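Local coordinates for protein extracellular subtilisin-like serine proteinase (Vibrio sp. PA-44, PDB 1SH7) that probably cuts peptide bonds as a secreted, cold-adapted, calcium-dependent serine endopeptidase of the subtilisin family, at residues A[246-258]-A[266-278]. Numbering follows the deposited sequence.
Sequences TGLLNSRASENKV and NKLLYSLADSGCE
Strands 254-255 and 267-268 pair as a small antiparallel beta hairpin following helix 242-252: Ser254 and Leu268 form the hydrogen-bonded pair, N to O in both directions (3.0 Å from Ser254 N to Leu268 O), Glu255 and Lys267 the non-hydrogen-bonded one, and Asn256 N adds a hydrogen bond to Asn266 O. The contact joins this hairpin, near the C-terminal end of the subtilase catalytic domain, to helix 242-252. The chain of 266-278 then doubles back over residues 251-253, where Gly276 N donates a hydrogen bond to Ser251 O (2.9 Å). Gly276 CA lies 3.3 Å from Ala253 O in a nearly straight CA-H...O contact, backbone against backbone. The Arg252 guanidinium is sandwiched, with Ala273 CA over the centre of one face at 3.5 Å and Leu248 CG nearer the rim of the other; its extended chain runs past the carbonyls of Leu272 and Asp274, and NH1 forms a salt bridge with Glu236 of helix 219-236. The backbone sets Tyr270 CB against Arg252 O, and chi1 of -177° swings the ring so that CD2 also comes within 3.3 Å of Arg252 O; Arg14 hydrogen-bonds that oxygen and makes a cation-pi contact with the ring. Leu249 and Leu269 meet through their CD2 methyls, while Val258 CG2 touches Leu268 CB. Water bridges Glu255 N and Gly276 O. Beyond the ring, Tyr270 OH donates to the syn lone pair of Asp274 OD1 at 2.8 Å.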
ATOM      1  N   THR A 246       6.204  10.801   4.275  1.00 11.07           N
ATOM      2  CA  THR A 246       5.663  11.395   3.060  1.00 11.51           C
ATOM      3  C   THR A 246       6.746  12.163   2.289  1.00 12.32           C
ATOM      4  O   THR A 246       6.906  11.974   1.075  1.00 12.76           O
ATOM      5  CB  THR A 246       4.499  12.312   3.406  1.00 11.43           C
ATOM      6  OG1 THR A 246       3.401  11.505   3.874  1.00 10.91           O
ATOM      7  CG2 THR A 246       3.999  13.082   2.164  1.00  9.63           C
ATOM      8  N   GLY A 247       7.493  13.007   2.995  1.00 12.23           N
ATOM      9  CA  GLY A 247       8.564  13.774   2.384  1.00 12.07           C
ATOM     10  C   GLY A 247       9.581  12.902   1.662  1.00 12.05           C
ATOM     11  O   GLY A 247      10.068  13.257   0.604  1.00 12.79           O
ATOM     12  N   LEU A 248       9.918  11.778   2.272  1.00 12.02           N
ATOM     13  CA  LEU A 248      10.932  10.891   1.770  1.00 12.19           C
ATOM     14  C   LEU A 248      10.406  10.068   0.570  1.00 11.30           C
ATOM     15  O   LEU A 248      11.135   9.844  -0.392  1.00 11.83           O
ATOM     16  CB  LEU A 248      11.345   9.978   2.911  1.00 12.74           C
ATOM     17  CG  LEU A 248      12.789   9.691   3.217  1.00 16.24           C
ATOM     18  CD1 LEU A 248      13.642  10.903   3.167  1.00 14.54           C
ATOM     19  CD2 LEU A 248      12.839   9.005   4.603  1.00 16.30           C
ATOM     20  N   LEU A 249       9.172   9.590   0.627  1.00 10.33           N
ATOM     21  CA  LEU A 249       8.537   8.967  -0.544  1.00  9.75           C
ATOM     22  C   LEU A 249       8.572   9.892  -1.761  1.00  9.86           C
ATOM     23  O   LEU A 249       8.842   9.471  -2.896  1.00 10.61           O
ATOM     24  CB  LEU A 249       7.074   8.589  -0.215  1.00  9.25           C
ATOM     25  CG  LEU A 249       6.896   7.334   0.644  1.00  8.89           C
ATOM     26  CD1 LEU A 249       5.429   7.198   1.070  1.00 12.06           C
ATOM     27  CD2 LEU A 249       7.442   6.038  -0.104  1.00 10.60           C
ATOM     28  N   ASN A 250       8.280  11.166  -1.526  1.00 10.88           N
ATOM     29  CA  ASN A 250       8.376  12.194  -2.545  1.00 10.63           C
ATOM     30  C   ASN A 250       9.771  12.488  -3.058  1.00 10.84           C
ATOM     31  O   ASN A 250       9.992  12.533  -4.259  1.00 11.91           O
ATOM     32  CB  ASN A 250       7.802  13.505  -2.001  1.00 11.75           C
ATOM     33  CG  ASN A 250       6.322  13.602  -2.193  1.00 13.67           C
ATOM     34  OD1 ASN A 250       5.854  13.865  -3.305  1.00 16.31           O
ATOM     35  ND2 ASN A 250       5.567  13.401  -1.117  1.00 15.49           N
ATOM     36  N   SER A 251      10.708  12.700  -2.159  1.00 10.01           N
ATOM     37  CA  SER A 251      12.060  13.108  -2.554  1.00 10.78           C
ATOM     38  C   SER A 251      12.829  11.971  -3.177  1.00 10.24           C
ATOM     39  O   SER A 251      13.663  12.222  -4.040  1.00 12.04           O
ATOM     40  CB  SER A 251      12.848  13.752  -1.388  1.00 10.78           C
ATOM     41  OG  SER A 251      12.924  12.906  -0.274  1.00 12.29           O
ATOM     42  N   ARG A 252      12.533  10.741  -2.799  1.00  9.96           N
ATOM     43  CA  ARG A 252      13.181   9.561  -3.386  1.00 10.28           C
ATOM     44  C   ARG A 252      12.538   9.043  -4.690  1.00 10.15           C
ATOM     45  O   ARG A 252      13.157   8.227  -5.407  1.00 10.91           O
ATOM     46  CB  ARG A 252      13.235   8.431  -2.380  1.00 10.30           C
ATOM     47  CG  ARG A 252      14.145   8.721  -1.206  1.00 11.13           C
ATOM     48  CD  ARG A 252      14.154   7.674  -0.155  1.00 11.58           C
ATOM     49  NE  ARG A 252      15.229   7.957   0.807  1.00 10.73           N
ATOM     50  CZ  ARG A 252      15.520   7.213   1.858  1.00 12.27           C
ATOM     51  NH1 ARG A 252      14.803   6.127   2.128  1.00 11.80           N
ATOM     52  NH2 ARG A 252      16.551   7.558   2.635  1.00 11.24           N
ATOM     53  N   ALA A 253      11.343   9.522  -5.031  1.00 10.55           N
ATOM     54  CA  ALA A 253      10.594   8.979  -6.151  1.00 10.75           C
ATOM     55  C   ALA A 253      11.313   9.311  -7.450  1.00 10.72           C
ATOM     56  O   ALA A 253      11.960  10.335  -7.569  1.00 11.04           O
ATOM     57  CB  ALA A 253       9.169   9.545  -6.217  1.00 11.32           C
ATOM     58  N   SER A 254      11.162   8.432  -8.412  1.00 10.52           N
ATOM     59  CA  SER A 254      11.610   8.645  -9.796  1.00 10.24           C
ATOM     60  C   SER A 254      10.684   9.615 -10.506  1.00 10.88           C
ATOM     61  O   SER A 254       9.455   9.473 -10.447  1.00 10.48           O
ATOM     62  CB  SER A 254      11.627   7.308 -10.547  1.00  9.89           C
ATOM     63  OG  SER A 254      12.386   6.347  -9.853  1.00 11.33           O
ATOM     64  N   GLU A 255      11.259  10.625 -11.141  1.00 11.39           N
ATOM     65  CA  GLU A 255      10.486  11.715 -11.761  1.00 12.50           C
ATOM     66  C   GLU A 255      10.348  11.573 -13.270  1.00 11.60           C
ATOM     67  O   GLU A 255      11.292  11.185 -13.940  1.00  9.60           O
ATOM     68  CB  GLU A 255      11.180  13.062 -11.539  1.00 13.31           C
ATOM     69  CG  GLU A 255      11.381  13.421 -10.089  1.00 18.50           C
ATOM     70  CD  GLU A 255      12.138  14.762  -9.910  1.00 23.62           C
ATOM     71  OE1 GLU A 255      11.810  15.473  -8.946  1.00 28.01           O
ATOM     72  OE2 GLU A 255      13.046  15.107 -10.707  1.00 27.01           O
ATOM     73  N   ASN A 256       9.182  11.949 -13.799  1.00 11.99           N
ATOM     74  CA  ASN A 256       8.957  12.048 -15.239  1.00 13.18           C
ATOM     75  C   ASN A 256       9.172  10.756 -16.022  1.00 12.54           C
ATOM     76  O   ASN A 256       9.552  10.814 -17.191  1.00 12.35           O
ATOM     77  CB  ASN A 256       9.816  13.158 -15.843  1.00 13.85           C
ATOM     78  CG  ASN A 256       9.459  14.501 -15.278  1.00 16.95           C
ATOM     79  OD1 ASN A 256      10.305  15.196 -14.705  1.00 22.90           O
ATOM     80  ND2 ASN A 256       8.192  14.874 -15.424  1.00 20.80           N
ATOM     81  N   LYS A 257       8.880   9.620 -15.389  1.00 11.10           N
ATOM     82  CA  LYS A 257       8.954   8.296 -16.058  1.00 11.18           C
ATOM     83  C   LYS A 257       7.621   7.792 -16.634  1.00 11.40           C
ATOM     84  O   LYS A 257       7.602   6.917 -17.536  1.00 10.82           O
ATOM     85  CB  LYS A 257       9.498   7.221 -15.114  1.00 10.44           C
ATOM     86  CG  LYS A 257      10.687   7.654 -14.326  1.00 12.13           C
ATOM     87  CD  LYS A 257      11.854   7.989 -15.220  1.00 13.18           C
ATOM     88  CE  LYS A 257      13.030   8.353 -14.364  1.00 12.52           C
ATOM     89  NZ  LYS A 257      14.228   8.781 -15.177  1.00 11.19           N
ATOM     90  N   VAL A 258       6.521   8.320 -16.116  1.00 10.08           N
ATOM     91  CA  VAL A 258       5.188   7.772 -16.363  1.00 10.54           C
ATOM     92  C   VAL A 258       4.528   8.496 -17.529  1.00 10.72           C
ATOM     93  O   VAL A 258       4.644   9.703 -17.626  1.00 11.68           O
ATOM     94  CB  VAL A 258       4.301   7.899 -15.073  1.00 10.36           C
ATOM     95  CG1 VAL A 258       2.862   7.303 -15.305  1.00  9.45           C
ATOM     96  CG2 VAL A 258       4.979   7.270 -13.870  1.00  9.94           C
ATOM     97  N   ASN A 266       4.147  13.591 -11.758  1.00 11.56           N
ATOM     98  CA  ASN A 266       4.854  12.524 -12.424  1.00 11.65           C
ATOM     99  C   ASN A 266       5.945  11.928 -11.505  1.00 10.86           C
ATOM    100  O   ASN A 266       7.137  12.140 -11.707  1.00 10.45           O
ATOM    101  CB  ASN A 266       5.408  13.036 -13.764  1.00 11.65           C
ATOM    102  CG  ASN A 266       5.587  11.931 -14.778  1.00 11.92           C
ATOM    103  OD1 ASN A 266       5.395  12.126 -16.004  1.00 14.16           O
ATOM    104  ND2 ASN A 266       5.987  10.779 -14.297  1.00  9.36           N
ATOM    105  N   LYS A 267       5.489  11.215 -10.473  1.00 10.36           N
ATOM    106  CA  LYS A 267       6.342  10.535  -9.517  1.00 10.44           C
ATOM    107  C   LYS A 267       5.990   9.061  -9.451  1.00  9.88           C
ATOM    108  O   LYS A 267       4.844   8.716  -9.307  1.00  9.76           O
ATOM    109  CB  LYS A 267       6.191  11.136  -8.128  1.00 11.65           C
ATOM    110  CG  LYS A 267       6.648  12.628  -8.044  1.00 12.47           C
ATOM    111  CD  LYS A 267       6.766  13.051  -6.591  1.00 14.47           C
ATOM    112  CE  LYS A 267       6.933  14.580  -6.433  1.00 19.54           C
ATOM    113  NZ  LYS A 267       5.697  15.366  -6.744  1.00 22.29           N
ATOM    114  N   LEU A 268       7.007   8.213  -9.557  1.00 10.31           N
ATOM    115  CA  LEU A 268       6.863   6.782  -9.495  1.00 10.36           C
ATOM    116  C   LEU A 268       7.664   6.236  -8.297  1.00 10.52           C
ATOM    117  O   LEU A 268       8.822   6.634  -8.041  1.00 10.83           O
ATOM    118  CB  LEU A 268       7.378   6.167 -10.801  1.00 10.94           C
ATOM    119  CG  LEU A 268       7.334   4.650 -10.966  1.00 11.82           C
ATOM    120  CD1 LEU A 268       5.908   4.189 -11.012  1.00 12.13           C
ATOM    121  CD2 LEU A 268       8.118   4.197 -12.197  1.00 12.32           C
ATOM    122  N   LEU A 269       7.065   5.292  -7.592  1.00  9.46           N
ATOM    123  CA  LEU A 269       7.669   4.700  -6.387  1.00  9.68           C
ATOM    124  C   LEU A 269       9.046   4.156  -6.636  1.00  9.64           C
ATOM    125  O   LEU A 269       9.286   3.487  -7.638  1.00  9.48           O
ATOM    126  CB  LEU A 269       6.793   3.551  -5.924  1.00  9.53           C
ATOM    127  CG  LEU A 269       6.601   3.110  -4.475  1.00 12.50           C
ATOM    128  CD1 LEU A 269       6.523   1.614  -4.317  1.00  9.24           C
ATOM    129  CD2 LEU A 269       7.409   3.790  -3.386  1.00 12.93           C
ATOM    130  N   TYR A 270       9.945   4.444  -5.692  1.00  9.36           N
ATOM    131  CA  TYR A 270      11.318   3.991  -5.683  1.00  9.56           C
ATOM    132  C   TYR A 270      11.646   3.543  -4.266  1.00  9.92           C
ATOM    133  O   TYR A 270      11.361   4.246  -3.315  1.00  8.81           O
ATOM    134  CB  TYR A 270      12.247   5.123  -6.125  1.00 10.00           C
ATOM    135  CG  TYR A 270      13.710   4.794  -6.242  1.00 10.80           C
ATOM    136  CD1 TYR A 270      14.204   4.041  -7.309  1.00 11.19           C
ATOM    137  CD2 TYR A 270      14.632   5.302  -5.313  1.00 10.15           C
ATOM    138  CE1 TYR A 270      15.582   3.797  -7.443  1.00 12.46           C
ATOM    139  CE2 TYR A 270      15.977   5.057  -5.439  1.00 12.66           C
ATOM    140  CZ  TYR A 270      16.456   4.296  -6.521  1.00 13.10           C
ATOM    141  OH  TYR A 270      17.811   4.067  -6.638  1.00 15.52           O
ATOM    142  N   SER A 271      12.254   2.370  -4.150  1.00 10.69           N
ATOM    143  CA  SER A 271      12.315   1.646  -2.885  1.00 10.48           C
ATOM    144  C   SER A 271      13.621   1.878  -2.109  1.00 11.87           C
ATOM    145  O   SER A 271      13.720   1.461  -0.955  1.00  9.91           O
ATOM    146  CB  SER A 271      12.185   0.152  -3.154  1.00 10.95           C
ATOM    147  OG  SER A 271      13.314  -0.349  -3.875  1.00  8.61           O
ATOM    148  N   LEU A 272      14.592   2.506  -2.768  1.00 12.57           N
ATOM    149  CA  LEU A 272      15.961   2.587  -2.292  1.00 13.58           C
ATOM    150  C   LEU A 272      16.289   3.956  -1.708  1.00 14.56           C
ATOM    151  O   LEU A 272      15.621   4.940  -2.006  1.00 14.31           O
ATOM    152  CB  LEU A 272      16.918   2.269  -3.441  1.00 14.06           C
ATOM    153  CG  LEU A 272      16.757   0.914  -4.147  1.00 14.39           C
ATOM    154  CD1 LEU A 272      17.810   0.726  -5.273  1.00 13.78           C
ATOM    155  CD2 LEU A 272      16.856  -0.197  -3.101  1.00 18.41           C
ATOM    156  N   ALA A 273      17.344   4.015  -0.900  1.00 15.89           N
ATOM    157  CA  ALA A 273      17.639   5.203  -0.112  1.00 17.37           C
ATOM    158  C   ALA A 273      18.513   6.216  -0.849  1.00 18.91           C
ATOM    159  O   ALA A 273      19.646   6.462  -0.433  1.00 19.35           O
ATOM    160  CB  ALA A 273      18.314   4.799   1.220  1.00 17.59           C
ATOM    161  N   ASP A 274      17.993   6.823  -1.908  1.00 19.78           N
ATOM    162  CA  ASP A 274      18.673   7.924  -2.582  1.00 21.32           C
ATOM    163  C   ASP A 274      17.671   8.827  -3.339  1.00 22.74           C
ATOM    164  O   ASP A 274      16.567   8.387  -3.633  1.00 21.21           O
ATOM    165  CB  ASP A 274      19.825   7.395  -3.452  1.00 21.82           C
ATOM    166  CG  ASP A 274      19.355   6.610  -4.658  1.00 21.58           C
ATOM    167  OD1 ASP A 274      19.122   5.371  -4.557  1.00 17.89           O
ATOM    168  OD2 ASP A 274      19.202   7.174  -5.765  1.00 21.48           O
ATOM    169  N   SER A 275      18.028  10.091  -3.617  1.00 24.05           N
ATOM    170  CA  SER A 275      17.015  11.067  -4.094  1.00 26.04           C
ATOM    171  C   SER A 275      16.793  11.169  -5.621  0.80 27.59           C
ATOM    172  O   SER A 275      17.741  11.292  -6.400  0.80 27.36           O
ATOM    173  CB  SER A 275      17.212  12.494  -3.530  1.00 26.30           C
ATOM    174  OG  SER A 275      18.404  12.690  -2.797  1.00 27.44           O
ATOM    175  N   GLY A 276      15.510  11.177  -6.016  1.00 29.01           N
ATOM    176  CA  GLY A 276      15.111  11.181  -7.409  1.00 30.05           C
ATOM    177  C   GLY A 276      15.183  12.499  -8.163  1.00 31.11           C
ATOM    178  O   GLY A 276      14.846  12.537  -9.352  1.00 31.45           O
ATOM    179  N   CYS A 277      15.605  13.581  -7.498  1.00 32.14           N
ATOM    180  CA  CYS A 277      15.847  14.856  -8.193  1.00 32.75           C
ATOM    181  C   CYS A 277      17.110  14.789  -9.075  1.00 33.48           C
ATOM    182  O   CYS A 277      17.302  15.659  -9.928  1.00 33.43           O
ATOM    183  CB  CYS A 277      15.955  16.030  -7.191  1.00 32.65           C
ATOM    184  SG  CYS A 277      17.288  15.903  -5.947  1.00 32.44           S
ATOM    185  N   GLU A 278      17.929  13.738  -8.894  0.80 33.88           N
ATOM    186  CA  GLU A 278      19.345  13.728  -9.319  0.80 34.82           C
ATOM    187  C   GLU A 278      19.741  14.055 -10.770  0.80 34.92           C
ATOM    188  O   GLU A 278      20.910  14.371 -11.014  0.80 35.44           O
ATOM    189  CB  GLU A 278      20.051  12.433  -8.877  0.80 34.43           C
ATOM    190  CG  GLU A 278      20.719  12.526  -7.510  0.80 34.69           C
ATOM    191  CD  GLU A 278      21.643  13.738  -7.342  0.80 35.82           C
ATOM    192  OE1 GLU A 278      21.923  14.500  -8.312  0.80 34.01           O
ATOM    193  OE2 GLU A 278      22.092  13.931  -6.199  0.80 35.10           O
TER
HETATM  194  O   HOH W   1       9.620   6.846  -3.629  1.00  6.40           O
HETATM  195  O   HOH W   2       3.501  14.016  -4.545  1.00 10.98           O
HETATM  196  O   HOH W   3       7.890   9.279 -12.625  1.00  9.27           O
HETATM  197  O   HOH W   4      11.087   4.016  -9.658  1.00 11.13           O
HETATM  198  O   HOH W   5      14.175  10.512 -11.053  1.00 19.11           O